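Local coordinates for peptidoglycan hydrolase FlgJ (Sphingomonas sp. A1, PDB 2ZYC), which probably cleaves glycosidic bonds of peptidoglycan, as a flagellum-specific muramidase that opens the periplasmic cell-wall layer for assembly of the flagellar rod, at residues L27-A32 against R142-N147. The protein carries 2 engineered substitutions. Sequence-based numbering, arbitrary orientation. Where two conformers were deposited one is given.
Sequences LVAQAA and RVINGN
Ala-29 sets its methyl group against two neighbouring residues of the facing helix, Val-143 and Ile-144. The tight side is at Ile-144. There Ala-29 CB lies 3.4 Å from Ile-144 CG1, closer than usual for two carbons. The CA atoms of Ala-29 and Ile-144 are 5.4 Å apart, a close approach consistent with the small alanine side chain between them. Ile-144 CG1 is anti to its own carbonyl carbon (chi1 -70°), and this brings the methylene of the longer branch up to the alanine methyl. The Ile-144 side chain also touches Phe-121 of helix 118-127 and His-25 and Phe-26 of helix 24-35, and it is buried.

Both segments belong to the glucosaminidase domain, a glycoside hydrolase family 73 module of the lysozyme clan, which forms the C-terminal part of FlgJ. The contact joins helix 24-35, near the start of this chain, to the C-terminal part of helix 136-145. It is apolar helix-to-helix packing.

Val-143 marks the looser side. With CG1 anti to the backbone N (chi1 179°), that methyl is the branch that reaches Ala-29 CB, at 3.8 Å. The same CG1 lies 3.9 Å from the carbonyl oxygen Ala-29 O. Val-143 is partly exposed, while Ala-29 is buried. The far side of 142-147 faces solvent: Arg-142 and Asn-145 are exposed. Gly-146 N closes the turn with a 3.3 Å hydrogen bond to Val-143 O, and Gly-146 then occupies the N-cap position of helix 147-156.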
loop_
_atom_site.group_PDB
_atom_site.type_symbol
_atom_site.label_atom_id
_atom_site.label_comp_id
_atom_site.label_asym_id
_atom_site.label_seq_id
_atom_site.Cartn_x
_atom_site.Cartn_y
_atom_site.Cartn_z
ATOM N N LEU A 27 -5.080 3.613 -1.352
ATOM C CA LEU A 27 -3.975 3.071 -0.559
ATOM C C LEU A 27 -4.284 1.682 -0.000
ATOM O O LEU A 27 -3.393 0.833 0.093
ATOM C CB LEU A 27 -3.586 4.043 0.563
ATOM C CG LEU A 27 -3.084 5.420 0.103
ATOM C CD1 LEU A 27 -2.712 6.260 1.302
ATOM C CD2 LEU A 27 -1.895 5.306 -0.854
ATOM N N VAL A 28 -5.545 1.459 0.371
ATOM C CA VAL A 28 -6.009 0.128 0.787
ATOM C C VAL A 28 -5.845 -0.859 -0.370
ATOM O O VAL A 28 -5.342 -1.972 -0.182
ATOM C CB VAL A 28 -7.488 0.141 1.249
ATOM C CG1 VAL A 28 -7.976 -1.295 1.548
ATOM C CG2 VAL A 28 -7.665 1.050 2.482
ATOM N N ALA A 29 -6.261 -0.433 -1.564
ATOM C CA ALA A 29 -6.140 -1.253 -2.765
ATOM C C ALA A 29 -4.691 -1.603 -3.031
ATOM O O ALA A 29 -4.361 -2.766 -3.291
ATOM C CB ALA A 29 -6.746 -0.546 -3.966
ATOM N N GLN A 30 -3.820 -0.602 -2.939
ATOM C CA GLN A 30 -2.410 -0.821 -3.233
ATOM C C GLN A 30 -1.778 -1.837 -2.277
ATOM O O GLN A 30 -1.053 -2.749 -2.714
ATOM C CB GLN A 30 -1.633 0.486 -3.225
ATOM C CG GLN A 30 -0.231 0.316 -3.826
ATOM C CD GLN A 30 0.617 1.554 -3.710
ATOM O OE1 GLN A 30 0.197 2.558 -3.133
ATOM N NE2 GLN A 30 1.828 1.493 -4.265
ATOM N N ALA A 31 -2.071 -1.682 -0.990
ATOM C CA ALA A 31 -1.579 -2.602 0.040
ATOM C C ALA A 31 -2.115 -4.022 -0.191
ATOM O O ALA A 31 -1.378 -4.999 -0.036
ATOM C CB ALA A 31 -1.958 -2.099 1.411
ATOM N N ALA A 32 -3.389 -4.117 -0.562
ATOM C CA ALA A 32 -4.030 -5.391 -0.903
ATOM C C ALA A 32 -3.345 -6.084 -2.086
ATOM O O ALA A 32 -3.093 -7.289 -2.048
ATOM C CB ALA A 32 -5.503 -5.179 -1.212
ATOM N N ARG A 142 -7.586 -2.041 -11.485
ATOM C CA ARG A 142 -8.587 -3.104 -11.385
ATOM C C ARG A 142 -9.013 -3.368 -9.930
ATOM O O ARG A 142 -10.192 -3.583 -9.656
ATOM C CB ARG A 142 -8.108 -4.402 -12.061
ATOM C CG ARG A 142 -9.251 -5.391 -12.319
ATOM C CD ARG A 142 -8.772 -6.704 -12.944
ATOM N NE ARG A 142 -9.915 -7.543 -13.319
ATOM C CZ ARG A 142 -9.852 -8.850 -13.566
ATOM N NH1 ARG A 142 -10.956 -9.517 -13.895
ATOM N NH2 ARG A 142 -8.692 -9.492 -13.482
ATOM N N VAL A 143 -8.058 -3.340 -9.000
ATOM C CA VAL A 143 -8.379 -3.531 -7.585
ATOM C C VAL A 143 -9.145 -2.312 -7.047
ATOM O O VAL A 143 -10.157 -2.457 -6.349
ATOM C CB VAL A 143 -7.117 -3.825 -6.711
ATOM C CG1 VAL A 143 -7.495 -4.000 -5.239
ATOM C CG2 VAL A 143 -6.392 -5.074 -7.202
ATOM N N ILE A 144 -8.659 -1.119 -7.390
ATOM C CA ILE A 144 -9.258 0.131 -6.929
ATOM C C ILE A 144 -10.736 0.243 -7.322
ATOM O O ILE A 144 -11.573 0.644 -6.507
ATOM C CB ILE A 144 -8.463 1.362 -7.433
ATOM C CG1 ILE A 144 -7.108 1.441 -6.715
ATOM C CG2 ILE A 144 -9.255 2.657 -7.208
ATOM C CD1 ILE A 144 -6.170 2.532 -7.240
ATOM N N ASN A 145 -11.025 -0.125 -8.570
ATOM C CA ASN A 145 -12.350 -0.001 -9.176
ATOM C C ASN A 145 -13.217 -1.259 -9.037
ATOM O O ASN A 145 -14.371 -1.267 -9.465
ATOM C CB ASN A 145 -12.202 0.385 -10.657
ATOM C CG ASN A 145 -11.544 1.760 -10.850
ATOM O OD1 ASN A 145 -10.769 1.966 -11.791
ATOM N ND2 ASN A 145 -11.850 2.695 -9.958
ATOM N N GLY A 146 -12.671 -2.295 -8.405
ATOM C CA GLY A 146 -13.311 -3.617 -8.360
ATOM C C GLY A 146 -14.388 -3.783 -7.303
ATOM O O GLY A 146 -14.405 -3.064 -6.293
ATOM N N ASN A 147 -15.278 -4.747 -7.547
ATOM C CA ASN A 147 -16.383 -5.054 -6.642
ATOM C C ASN A 147 -15.900 -5.661 -5.329
ATOM O O ASN A 147 -16.523 -5.466 -4.288
ATOM C CB ASN A 147 -17.384 -6.005 -7.313
ATOM C CG ASN A 147 -18.103 -5.370 -8.495
ATOM O OD1 ASN A 147 -18.568 -4.230 -8.425
ATOM N ND2 ASN A 147 -18.207 -6.117 -9.584
#